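Local atomic coordinates of putative cyclohexadienyl dehydrogenase and ADH prephenate dehydrogenase (Rhizobium meliloti, PDB entry 4WJI), a protein that probably catalyses the NAD(P)-dependent oxidative decarboxylation of prephenate to 3-(4-hydroxyphenyl)pyruvate in tyrosine biosynthesis, and binds NADP and tyrosine. Residues A[13-16]-A[17-21]; A[86-89]-A[90-94]; A[98-101]-A[102-106]; A[184-187]-A[188-192]; A[280-283]-A[284-288]. All coordinates share one frame; numbering follows the deposited sequence. Where two conformers were deposited one is given.

Contact 1. Residues A[13-16]-A[17-21]. With NAP (NADP nicotinamide-adenine-dinucleotide phosphate), chain B.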
# COMPACT_ATOMS: atom_id res chain seq x y z
N GLY A 13 20.55 12.57 -3.36
CA GLY A 13 19.80 11.65 -2.54
C GLY A 13 19.29 10.44 -3.34
O GLY A 13 19.96 9.95 -4.24
N LEU A 14 18.07 9.99 -3.02
CA LEU A 14 17.55 8.79 -3.70
C LEU A 14 17.62 8.94 -5.22
O LEU A 14 18.13 8.08 -5.94
CB LEU A 14 16.12 8.51 -3.30
CG LEU A 14 15.51 7.31 -4.03
CD1 LEU A 14 16.09 5.99 -3.57
CD2 LEU A 14 14.02 7.29 -3.81
N ILE A 15 17.01 10.02 -5.70
CA ILE A 15 16.90 10.18 -7.17
C ILE A 15 18.22 10.55 -7.82
O ILE A 15 18.63 9.92 -8.79
CB ILE A 15 15.75 11.15 -7.54
CG1 ILE A 15 14.41 10.63 -6.96
CG2 ILE A 15 15.71 11.38 -9.04
CD1 ILE A 15 13.99 9.29 -7.49
N GLY A 16 18.85 11.58 -7.29
CA GLY A 16 20.14 11.97 -7.86
C GLY A 16 21.19 10.87 -7.84
O GLY A 16 21.94 10.66 -8.82
N SER A 17 21.22 10.11 -6.75
CA SER A 17 22.21 9.02 -6.66
C SER A 17 21.86 7.81 -7.52
O SER A 17 22.75 7.03 -7.91
CB SER A 17 22.48 8.58 -5.22
OG SER A 17 21.43 7.80 -4.71
N SER A 18 20.56 7.59 -7.75
CA SER A 18 20.13 6.53 -8.65
C SER A 18 20.52 6.89 -10.09
O SER A 18 21.00 6.05 -10.87
CB SER A 18 18.63 6.24 -8.48
OG SER A 18 18.40 5.68 -7.19
N ILE A 19 20.32 8.16 -10.43
CA ILE A 19 20.75 8.66 -11.75
C ILE A 19 22.27 8.53 -11.88
O ILE A 19 22.78 8.03 -12.88
CB ILE A 19 20.28 10.11 -11.96
CG1 ILE A 19 18.75 10.15 -12.03
CG2 ILE A 19 20.93 10.70 -13.17
CD1 ILE A 19 18.18 11.54 -12.07
N ALA A 20 23.00 8.91 -10.85
CA ALA A 20 24.46 8.77 -10.90
C ALA A 20 24.91 7.32 -11.17
O ALA A 20 25.77 7.08 -11.99
CB ALA A 20 25.10 9.29 -9.62
N ARG A 21 24.27 6.36 -10.49
CA ARG A 21 24.65 4.97 -10.64
C ARG A 21 24.31 4.48 -12.05
O ARG A 21 25.11 3.73 -12.63
CB ARG A 21 23.97 4.11 -9.56
CG ARG A 21 24.58 4.28 -8.17
CD ARG A 21 23.81 3.47 -7.16
NE ARG A 21 24.33 3.52 -5.77
CZ ARG A 21 23.95 4.39 -4.84
NH1 ARG A 21 23.17 5.42 -5.15
NH2 ARG A 21 24.36 4.26 -3.59
PA NAP B . 16.49 13.00 -0.84
O1A NAP B . 16.92 11.59 -0.96
O2A NAP B . 16.02 13.57 0.45
O5B NAP B . 17.70 13.92 -1.35
C5B NAP B . 17.64 15.33 -1.17
C4B NAP B . 18.82 16.04 -1.83
O4B NAP B . 18.53 17.44 -1.86
C3B NAP B . 20.11 15.92 -1.04
O3B NAP B . 21.24 16.07 -1.89
C2B NAP B . 20.07 17.13 -0.14
O2B NAP B . 21.35 17.57 0.21
C1B NAP B . 19.44 18.16 -1.05
N9A NAP B . 18.75 19.30 -0.40
C8A NAP B . 17.81 19.26 0.53
N7A NAP B . 17.33 20.44 0.86
C5A NAP B . 18.03 21.32 0.08
C6A NAP B . 18.00 22.72 -0.04
N6A NAP B . 17.17 23.47 0.71
N1A NAP B . 18.81 23.26 -0.93
C2A NAP B . 19.60 22.50 -1.66
N3A NAP B . 19.71 21.19 -1.61
C4A NAP B . 18.91 20.62 -0.72
O3 NAP B . 15.38 13.34 -1.95
PN NAP B . 14.92 12.63 -3.31
O1N NAP B . 14.00 11.59 -2.91
O2N NAP B . 16.08 12.31 -4.15
O5D NAP B . 14.03 13.79 -3.99
C5D NAP B . 14.59 14.80 -4.79
C4D NAP B . 13.51 15.31 -5.75
O4D NAP B . 12.99 14.21 -6.47
C3D NAP B . 12.33 15.93 -5.06
O3D NAP B . 11.91 17.08 -5.77
C2D NAP B . 11.27 14.87 -5.08
O2D NAP B . 9.99 15.45 -5.08
C1D NAP B . 11.59 14.22 -6.43
N1N NAP B . 11.22 12.80 -6.56
C2N NAP B . 11.28 11.98 -5.52
C3N NAP B . 10.94 10.65 -5.63
C7N NAP B . 10.96 9.67 -4.48
O7N NAP B . 10.34 8.65 -4.58
N7N NAP B . 11.67 9.99 -3.42
C4N NAP B . 10.54 10.20 -6.86
C5N NAP B . 10.51 11.07 -7.92
C6N NAP B . 10.82 12.39 -7.76
P2B NAP B . 21.95 17.34 1.68
O1X NAP B . 21.67 15.92 2.04
O2X NAP B . 23.42 17.63 1.50
O3X NAP B . 21.27 18.28 2.66
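Gly13 and Ser17 meet over the first turn of helix 14-26, where the backbone runs without a break from the N-cap glycine into regular i to i+4 bonding. Ser17 N donates to Gly13 O at 2.8 Å, and Ile19 N reaches Ile15 O almost straight, with an N-H...O angle of 166°. The two serines add a second grip on the carbonyls of this turn. Ser17 OG gives its proton to Gly13 O at 2.6 Å, on the other face of the carbonyl plane from Ser17 N; a chi1 of 76° folds the hydroxyl back to that oxygen. Ser18 OG joins Ser18 N on Leu14 O, at 2.7 Å. Between the isoleucines, Ile15 CG2 rests 3.9 Å from Ile19 CD1. On the cofactor side Ile15 CD1 lies 3.6 Å from C4N of the nicotinamide, and CD2 of Leu14 touches the carboxamide. With only a methyl at Ile15, as in an alanine, the nicotinamide would probably lose the CD1 contact at C4N, and Ile19 CD1 its CG2 neighbour. Gly13 and Gly16 fit the Rossmann GxGxxG pattern, and a side chain on Gly13 would run into O5B of NADP. The amides of Leu14 and Ile15, each 2.9 Å from its acceptor, donate hydrogen bonds to O1A and O2N, one oxygen on each phosphorus. The helix thus presents its N-terminal amides to the pyrophosphate, whose negative charge the helix dipole probably helps to balance.

Contact 2. Residues A[86-89]-A[90-94]. With MG (magnesium ion), chain D.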
# COMPACT_ATOMS: atom_id res chain seq x y z
N ALA A 86 24.32 32.29 -13.55
CA ALA A 86 25.43 33.03 -14.14
C ALA A 86 26.61 32.17 -14.60
O ALA A 86 27.51 32.65 -15.28
CB ALA A 86 25.94 34.10 -13.18
N HIS A 87 26.58 30.90 -14.20
CA HIS A 87 27.67 29.98 -14.39
C HIS A 87 27.41 28.90 -15.43
O HIS A 87 28.33 28.15 -15.79
CB HIS A 87 27.94 29.31 -13.06
CG HIS A 87 28.36 30.27 -12.01
ND1 HIS A 87 29.68 30.52 -11.73
CD2 HIS A 87 27.64 31.08 -11.20
CE1 HIS A 87 29.76 31.43 -10.78
NE2 HIS A 87 28.53 31.79 -10.44
N LEU A 88 26.21 28.87 -15.96
CA LEU A 88 25.86 27.92 -17.01
C LEU A 88 26.47 28.31 -18.35
O LEU A 88 26.43 29.49 -18.73
CB LEU A 88 24.35 27.86 -17.15
CG LEU A 88 23.57 27.29 -15.96
CD1 LEU A 88 22.09 27.69 -16.00
CD2 LEU A 88 23.73 25.78 -15.89
N LYS A 89 26.96 27.33 -19.10
CA LYS A 89 27.50 27.68 -20.42
C LYS A 89 26.35 27.78 -21.44
O LYS A 89 25.30 27.20 -21.25
CB LYS A 89 28.54 26.69 -20.91
CG LYS A 89 28.00 25.35 -21.26
CD LYS A 89 29.01 24.53 -22.04
CE LYS A 89 28.51 23.14 -22.32
NZ LYS A 89 29.55 22.27 -22.98
N PRO A 90 26.58 28.55 -22.52
CA PRO A 90 25.59 28.58 -23.59
C PRO A 90 25.26 27.20 -24.08
O PRO A 90 26.18 26.38 -24.30
CB PRO A 90 26.27 29.43 -24.68
CG PRO A 90 27.31 30.21 -23.98
CD PRO A 90 27.77 29.36 -22.83
N GLY A 91 23.95 26.94 -24.25
CA GLY A 91 23.48 25.65 -24.78
C GLY A 91 23.40 24.52 -23.75
O GLY A 91 23.04 23.40 -24.10
N ALA A 92 23.75 24.81 -22.48
CA ALA A 92 23.54 23.82 -21.41
C ALA A 92 22.05 23.45 -21.36
O ALA A 92 21.17 24.29 -21.59
CB ALA A 92 24.01 24.37 -20.05
N ILE A 93 21.79 22.19 -21.01
CA ILE A 93 20.42 21.73 -20.74
C ILE A 93 20.28 21.60 -19.23
O ILE A 93 21.08 20.94 -18.57
CB ILE A 93 20.11 20.39 -21.41
CG1 ILE A 93 20.26 20.47 -22.92
CG2 ILE A 93 18.68 19.96 -21.05
CD1 ILE A 93 20.21 19.14 -23.64
N VAL A 94 19.27 22.29 -18.68
CA VAL A 94 18.94 22.21 -17.28
C VAL A 94 17.64 21.46 -17.13
O VAL A 94 16.65 21.79 -17.78
CB VAL A 94 18.80 23.60 -16.62
CG1 VAL A 94 18.39 23.47 -15.16
CG2 VAL A 94 20.10 24.34 -16.68
MG MG D . 28.09 33.28 -8.54
O HOH W 1 29.07 31.92 -7.12
O HOH W 2 29.48 34.36 -9.34
O HOH W 3 26.22 34.40 -9.62
O HOH W 4 27.44 34.48 -7.09
O HOH W 5 26.12 32.13 -7.97
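Lys89 and Ala92 close a type II beta turn that leads into strand 93-96, one of the parallel strands of the Rossmann-type nucleotide-binding domain. The hydrogen bond of the turn runs from Ala92 N to Lys89 O over 3.1 Å, with the donor above the carbonyl plane and an N-H...O angle of 160°. Pro90 and Gly91 occupy the corners, and the positive phi of Gly91, 82°, is one that glycine adopts readily.

Apolar contact comes from Leu88, which reaches past the turn to the strand. Its CD1 and CD2 each stand 4.0 Å from Val94 CG2, so the valine methyl faces the fork of the leucine, and the two side chains cross at about a right angle. CD2 also approaches the methyl of Ala92. Val62 and Val68 extend this apolar patch on the Leu88 side.

The polar groups find partners outside the turn. The Lys89 chain is extended beyond CG and carries NZ to a salt bridge with Asp66. His87, ahead of the turn, serves the metal site instead: ND1 is hydrogen-bonded to Glu63, which probably fixes the rotation of the imidazole, while the other ring nitrogen binds a magnesium ion. Five waters fill the rest of the metal's coordination shell, from 1.9 to 2.4 Å, and the sixth ligand is His87 NE2, 2.5 Å from the magnesium.

Contact 3. Residues A[98-101]-A[102-106]. With NAP (NADP nicotinamide-adenine-dinucleotide phosphate), chain B; TYR (tyrosine), chain C.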
# COMPACT_ATOMS: atom_id res chain seq x y z
N GLY A 98 11.64 17.04 -10.01
CA GLY A 98 10.63 17.36 -9.00
C GLY A 98 9.26 16.72 -9.19
O GLY A 98 8.77 16.52 -10.32
N SER A 99 8.62 16.41 -8.06
CA SER A 99 7.33 15.78 -8.02
C SER A 99 6.15 16.70 -8.40
O SER A 99 5.02 16.23 -8.58
CB SER A 99 7.12 15.18 -6.62
OG SER A 99 8.08 14.16 -6.35
N THR A 100 6.41 18.00 -8.42
CA THR A 100 5.55 19.04 -8.96
C THR A 100 6.28 19.71 -10.13
O THR A 100 7.51 19.68 -10.19
CB THR A 100 5.14 20.10 -7.89
OG1 THR A 100 6.26 20.90 -7.57
CG2 THR A 100 4.67 19.46 -6.64
N LYS A 101 5.53 20.29 -11.07
CA LYS A 101 6.18 20.94 -12.22
C LYS A 101 5.83 22.42 -12.40
O LYS A 101 6.66 23.21 -12.78
CB LYS A 101 5.88 20.14 -13.50
CG LYS A 101 6.50 18.73 -13.56
CD LYS A 101 7.87 18.62 -14.22
CE LYS A 101 8.98 19.29 -13.50
NZ LYS A 101 9.42 18.71 -12.23
N GLY A 102 4.55 22.80 -12.20
CA GLY A 102 4.16 24.20 -12.41
C GLY A 102 4.97 25.12 -11.53
O GLY A 102 5.47 26.18 -11.98
N SER A 103 5.10 24.74 -10.27
CA SER A 103 5.86 25.53 -9.31
C SER A 103 7.32 25.61 -9.66
O SER A 103 7.94 26.68 -9.55
CB SER A 103 5.72 25.02 -7.87
OG SER A 103 6.36 23.75 -7.69
N VAL A 104 7.89 24.48 -10.06
CA VAL A 104 9.29 24.43 -10.37
C VAL A 104 9.59 25.34 -11.56
O VAL A 104 10.58 26.11 -11.55
CB VAL A 104 9.73 22.97 -10.64
CG1 VAL A 104 11.16 22.94 -11.10
CG2 VAL A 104 9.57 22.13 -9.36
N ILE A 105 8.77 25.26 -12.60
CA ILE A 105 8.97 26.13 -13.75
C ILE A 105 8.89 27.63 -13.34
O ILE A 105 9.75 28.42 -13.72
CB ILE A 105 8.01 25.78 -14.88
CG1 ILE A 105 8.32 24.39 -15.42
CG2 ILE A 105 8.05 26.80 -16.00
CD1 ILE A 105 7.21 23.80 -16.26
N ALA A 106 7.88 27.97 -12.57
CA ALA A 106 7.73 29.36 -12.15
C ALA A 106 8.87 29.88 -11.30
O ALA A 106 9.21 31.07 -11.38
CB ALA A 106 6.43 29.53 -11.39
PA NAP B . 16.49 13.00 -0.84
O1A NAP B . 16.92 11.59 -0.96
O2A NAP B . 16.02 13.57 0.45
O5B NAP B . 17.70 13.92 -1.35
C5B NAP B . 17.64 15.33 -1.17
C4B NAP B . 18.82 16.04 -1.83
O4B NAP B . 18.53 17.44 -1.86
C3B NAP B . 20.11 15.92 -1.04
O3B NAP B . 21.24 16.07 -1.89
C2B NAP B . 20.07 17.13 -0.14
O2B NAP B . 21.35 17.57 0.21
C1B NAP B . 19.44 18.16 -1.05
N9A NAP B . 18.75 19.30 -0.40
C8A NAP B . 17.81 19.26 0.53
N7A NAP B . 17.33 20.44 0.86
C5A NAP B . 18.03 21.32 0.08
C6A NAP B . 18.00 22.72 -0.04
N6A NAP B . 17.17 23.47 0.71
N1A NAP B . 18.81 23.26 -0.93
C2A NAP B . 19.60 22.50 -1.66
N3A NAP B . 19.71 21.19 -1.61
C4A NAP B . 18.91 20.62 -0.72
O3 NAP B . 15.38 13.34 -1.95
PN NAP B . 14.92 12.63 -3.31
O1N NAP B . 14.00 11.59 -2.91
O2N NAP B . 16.08 12.31 -4.15
O5D NAP B . 14.03 13.79 -3.99
C5D NAP B . 14.59 14.80 -4.79
C4D NAP B . 13.51 15.31 -5.75
O4D NAP B . 12.99 14.21 -6.47
C3D NAP B . 12.33 15.93 -5.06
O3D NAP B . 11.91 17.08 -5.77
C2D NAP B . 11.27 14.87 -5.08
O2D NAP B . 9.99 15.45 -5.08
C1D NAP B . 11.59 14.22 -6.43
N1N NAP B . 11.22 12.80 -6.56
C2N NAP B . 11.28 11.98 -5.52
C3N NAP B . 10.94 10.65 -5.63
C7N NAP B . 10.96 9.67 -4.48
O7N NAP B . 10.34 8.65 -4.58
N7N NAP B . 11.67 9.99 -3.42
C4N NAP B . 10.54 10.20 -6.86
C5N NAP B . 10.51 11.07 -7.92
C6N NAP B . 10.82 12.39 -7.76
P2B NAP B . 21.95 17.34 1.68
O1X NAP B . 21.67 15.92 2.04
O2X NAP B . 23.42 17.63 1.50
O3X NAP B . 21.27 18.28 2.66
N TYR C . 8.27 7.20 -3.33
CA TYR C . 7.05 6.55 -3.89
C TYR C . 7.02 5.10 -3.47
O TYR C . 7.91 4.70 -2.73
CB TYR C . 7.02 6.66 -5.42
CG TYR C . 7.04 8.09 -5.96
CD1 TYR C . 6.74 9.19 -5.17
CD2 TYR C . 7.38 8.31 -7.27
CE1 TYR C . 6.77 10.48 -5.69
CE2 TYR C . 7.39 9.57 -7.82
CZ TYR C . 7.11 10.66 -7.04
OH TYR C . 7.18 11.93 -7.55
OXT TYR C . 6.08 4.38 -3.89
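Thr100 overlaps the first turn of helix 102-108 with its hydroxyl: OG1 meets Ser103 OG at 2.9 Å in a hydrogen bond that either group could donate. Both oxygens sit between their own backbone N and carbonyl carbon, with chi1 near 70°, and this turns them toward one another across the helix start. Val104 crosses the threonine at a slant, its CG2 3.3 Å from Thr100 O and farther from OG1.

Lys101, the N-cap residue, starts the helix through its backbone: Ile105 N donates to Lys101 O in a nearly straight bond, the N-H...O angle being 172°. The side chain turns the other way. Bends at chi2, chi3 and chi4 curl it back over its own loop, so that NZ lies 3.0 Å from Gly98 O and also reaches Thr100 O. A salt bridge to Asp96 and a hydrogen bond to Gly121 O complete its surroundings; the carboxylate probably balances the buried charge, while three carbonyl oxygens share the N-H groups with it. This is the loop between strand 93-96 and helix 102-108 of the Rossmann-type domain, which passes the nicotinamide end of the cofactor. Asp181 takes the backbone amides of Lys101 and Gly102 at the helix start.

Ser99 points away from the helix, into the ligand site. Its OG stands between two hydroxyls, 2.6 Å from O2D of the nicotinamide ribose and 2.7 Å from OH of the bound tyrosine, and neither bond has a settled proton direction. Ser99 N adds a weak bond to O2D. His122 and Met234 also touch the Ser99 side chain.

Contact 4. Residues A[184-187]-A[188-192]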
# COMPACT_ATOMS: atom_id res chain seq x y z
N LEU A 184 -0.74 14.09 -11.29
CA LEU A 184 0.03 13.66 -10.11
C LEU A 184 -0.72 13.88 -8.79
O LEU A 184 -0.49 13.15 -7.82
CB LEU A 184 1.46 14.18 -10.10
CG LEU A 184 2.47 13.38 -10.93
CD1 LEU A 184 2.77 12.06 -10.28
CD2 LEU A 184 2.08 13.14 -12.40
N ALA A 185 -1.61 14.86 -8.77
CA ALA A 185 -2.41 15.08 -7.57
C ALA A 185 -3.22 13.84 -7.23
O ALA A 185 -3.33 13.53 -6.07
CB ALA A 185 -3.31 16.31 -7.71
N ILE A 186 -3.77 13.15 -8.23
CA ILE A 186 -4.57 11.95 -7.95
C ILE A 186 -3.73 10.69 -7.86
O ILE A 186 -4.04 9.86 -7.01
CB ILE A 186 -5.79 11.80 -8.90
CG1 ILE A 186 -6.66 10.60 -8.51
CG2 ILE A 186 -5.38 11.70 -10.35
CD1 ILE A 186 -7.24 10.70 -7.09
N VAL A 187 -2.74 10.50 -8.75
CA VAL A 187 -2.00 9.20 -8.75
C VAL A 187 -0.90 9.15 -7.70
O VAL A 187 -0.40 8.06 -7.39
CB VAL A 187 -1.35 8.78 -10.11
CG1 VAL A 187 -2.39 8.51 -11.18
CG2 VAL A 187 -0.28 9.76 -10.58
N SER A 188 -0.50 10.29 -7.13
CA SER A 188 0.61 10.29 -6.19
C SER A 188 0.36 11.11 -4.93
O SER A 188 0.55 10.63 -3.82
CB SER A 188 1.88 10.84 -6.90
OG SER A 188 2.99 10.85 -6.01
N HIS A 189 -0.02 12.38 -5.09
CA HIS A 189 -0.06 13.25 -3.95
C HIS A 189 -1.19 12.93 -2.97
O HIS A 189 -0.92 12.80 -1.77
CB HIS A 189 -0.06 14.73 -4.37
CG HIS A 189 1.07 15.05 -5.31
ND1 HIS A 189 1.05 16.18 -6.10
CD2 HIS A 189 2.18 14.36 -5.64
CE1 HIS A 189 2.15 16.20 -6.84
NE2 HIS A 189 2.84 15.09 -6.59
N LEU A 190 -2.40 12.77 -3.49
CA LEU A 190 -3.51 12.35 -2.64
C LEU A 190 -3.23 11.01 -1.97
O LEU A 190 -3.40 10.89 -0.74
CB LEU A 190 -4.85 12.35 -3.40
CG LEU A 190 -6.08 12.00 -2.55
CD1 LEU A 190 -6.30 13.07 -1.50
CD2 LEU A 190 -7.33 11.82 -3.38
N PRO A 191 -2.73 10.00 -2.72
CA PRO A 191 -2.40 8.73 -2.01
C PRO A 191 -1.46 8.93 -0.82
O PRO A 191 -1.69 8.36 0.27
CB PRO A 191 -1.76 7.88 -3.14
CG PRO A 191 -2.51 8.32 -4.36
CD PRO A 191 -2.73 9.82 -4.17
N HIS A 192 -0.40 9.75 -0.98
CA HIS A 192 0.50 9.97 0.16
C HIS A 192 -0.18 10.70 1.33
O HIS A 192 0.03 10.36 2.48
CB HIS A 192 1.80 10.68 -0.28
CG HIS A 192 2.77 9.78 -0.98
ND1 HIS A 192 2.64 9.38 -2.29
CD2 HIS A 192 3.92 9.22 -0.53
CE1 HIS A 192 3.68 8.64 -2.63
NE2 HIS A 192 4.46 8.50 -1.56
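Helix 177-203 of the dimerization domain widens here into a pi-type turn and then kinks at Pro191. Leu184 O accepts two amides, Ser188 N and His189 N, both at 2.9 Å; the His189 bond is in the carbonyl plane with an N-H...O angle of 169°. Leu190 N likewise reaches back five residues, to Ala185 O at 2.8 Å. Pro191 has no amide proton to give, and its CD lies 3.1 Å from Ile186 O instead.

The His189 ring folds back along the helix with CG beside the backbone N, chi1 -52°, which sets one of its faces over Leu184 O. Leu184 CB makes an off-centre CH-pi contact with the same ring, 4.2 Å from the centroid. At the ring's nitrogens, ND1 is hydrogen-bonded to Asn242 and NE2 weakly to Ser99 O. A leucine in place of His189 would probably leave Asn242 and Ser99 O without these partners. On another side of the helix Ile186 CD1 meets Leu190 CD2 at 3.9 Å.

Ser188 OG bonds Ser219 O of the second subunit, while His192 ND1 bonds Ser188 O at 2.9 Å in the plane of its own ring. Trp235 stacks on His192, and the bound tyrosine touches both His192 and Ser188. The carbonyl of Ser188 therefore probably helps to set the His192 ring beside the ligand, while its hydroxyl ties the same helical turn to the dimer partner.

Contact 5. Residues A[280-283]-A[284-288]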
# COMPACT_ATOMS: atom_id res chain seq x y z
N ARG A 280 -11.93 -3.18 -8.84
CA ARG A 280 -11.07 -4.29 -9.25
C ARG A 280 -10.47 -4.11 -10.65
O ARG A 280 -9.39 -4.52 -10.91
CB ARG A 280 -11.80 -5.61 -9.16
CG ARG A 280 -12.36 -5.81 -7.78
CD ARG A 280 -13.08 -7.13 -7.68
NE ARG A 280 -12.19 -8.15 -7.22
CZ ARG A 280 -12.47 -9.42 -7.16
NH1 ARG A 280 -13.60 -9.91 -7.61
NH2 ARG A 280 -11.57 -10.21 -6.66
N ALA A 281 -11.23 -3.49 -11.52
CA ALA A 281 -10.82 -3.34 -12.89
C ALA A 281 -9.51 -2.58 -13.03
O ALA A 281 -8.67 -2.95 -13.80
CB ALA A 281 -11.90 -2.63 -13.66
N ILE A 282 -9.35 -1.53 -12.24
CA ILE A 282 -8.17 -0.70 -12.29
C ILE A 282 -6.94 -1.56 -11.94
O ILE A 282 -5.89 -1.47 -12.57
CB ILE A 282 -8.33 0.52 -11.30
CG1 ILE A 282 -9.54 1.38 -11.73
CG2 ILE A 282 -7.02 1.27 -11.17
CD1 ILE A 282 -10.95 0.80 -11.44
N ARG A 283 -7.06 -2.39 -10.91
CA ARG A 283 -5.93 -3.22 -10.51
C ARG A 283 -5.54 -4.17 -11.62
O ARG A 283 -4.36 -4.40 -11.93
CB ARG A 283 -6.26 -4.06 -9.26
CG ARG A 283 -5.10 -4.96 -8.87
CD ARG A 283 -3.86 -4.20 -8.49
NE ARG A 283 -2.80 -5.06 -8.01
CZ ARG A 283 -1.65 -4.61 -7.51
NH1 ARG A 283 -1.44 -3.28 -7.42
NH2 ARG A 283 -0.72 -5.45 -7.10
N ARG A 284 -6.54 -4.78 -12.23
CA ARG A 284 -6.26 -5.71 -13.29
C ARG A 284 -5.53 -5.04 -14.48
O ARG A 284 -4.62 -5.63 -15.05
CB ARG A 284 -7.58 -6.36 -13.71
CG ARG A 284 -8.11 -7.28 -12.61
CD ARG A 284 -9.62 -7.39 -12.69
NE ARG A 284 -10.10 -8.39 -11.73
CZ ARG A 284 -11.37 -8.58 -11.43
NH1 ARG A 284 -12.29 -7.83 -12.02
NH2 ARG A 284 -11.70 -9.53 -10.56
N SER A 285 -5.86 -3.77 -14.77
CA SER A 285 -5.16 -3.04 -15.82
C SER A 285 -3.71 -2.73 -15.45
O SER A 285 -2.81 -2.80 -16.30
CB SER A 285 -5.87 -1.74 -16.11
OG SER A 285 -7.16 -1.93 -16.61
N ILE A 286 -3.48 -2.39 -14.19
CA ILE A 286 -2.13 -2.15 -13.71
C ILE A 286 -1.28 -3.39 -13.79
O ILE A 286 -0.10 -3.34 -14.18
CB ILE A 286 -2.20 -1.56 -12.28
CG1 ILE A 286 -2.72 -0.11 -12.36
CG2 ILE A 286 -0.84 -1.61 -11.52
CD1 ILE A 286 -3.15 0.45 -11.02
N VAL A 287 -1.85 -4.52 -13.40
CA VAL A 287 -1.16 -5.81 -13.47
C VAL A 287 -0.85 -6.16 -14.93
O VAL A 287 0.26 -6.53 -15.25
CB VAL A 287 -1.97 -6.94 -12.72
CG1 VAL A 287 -1.50 -8.33 -13.10
CG2 VAL A 287 -1.92 -6.70 -11.20
N GLN A 288 -1.82 -5.98 -15.81
CA GLN A 288 -1.59 -6.37 -17.20
C GLN A 288 -0.49 -5.49 -17.81
O GLN A 288 0.28 -5.96 -18.65
CB GLN A 288 -2.86 -6.25 -18.02
CG GLN A 288 -2.77 -6.88 -19.43
CD GLN A 288 -2.45 -8.36 -19.39
OE1 GLN A 288 -3.05 -9.15 -18.64
NE2 GLN A 288 -1.42 -8.74 -20.14
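Arg280 and Arg284 bring their guanidinium groups close, one turn apart. Arg284 NH2 stands over the centre of the Arg280 group, 3.5 Å from CZ, and the two planes are 43° apart. Since NH2 of Arg284 is also 3.5 Å from Arg280 NH1, like charges are close, and the pairing probably carries some electrostatic cost. Arg280 CB lies over one face of the Arg284 group. Arg284 gets there because its chain is extended from CG to NE, whereas Arg280 bends at chi3, 92°.

Elsewhere on the helix Val287 CG2 approaches Arg283 NE at 3.7 Å, and Ile282 CG2 meets Ile286 CD1 at 4.0 Å. Regular i to i+4 backbone bonds hold these side chains in step, among them Val287 N to Arg283 O at 2.9 Å. Arg283 and Val287 also touch Asp292 in the tail after the helix.

The second subunit probably helps to position Arg280 and Arg283: Arg280 NE donates to its Ala229 O, and Arg283 NH1 is hydrogen-bonded to its Thr225 OG1. Ile286 packs on Ser217 and Ser285 on Ile214 of that subunit. Helix 280-289, which follows helix 269-278 and is last in the chain, thus lies against helices 210-215 and 221-227 of the other copy.

From the N terminus the five contacts come strictly in series; none nests in or crosses another, and each is a local contact within one continuous segment that closes no long loop. Contact 1 starts the helix after the first strand of the Rossmann-type sheet. Contact 2 makes the turn into strand 93-96 and contact 3 the loop from it into helix 102-108, their centres about 19 Å apart. Contacts 1 and 3 meet the same NADP without touching each other. Contact 3 reaches the dimerization domain through contact 4, where Thr100 CG2 lies 4.1 Å from His189 CE1. Contacts 4 and 5, with centres about 18 Å apart, both face the second subunit.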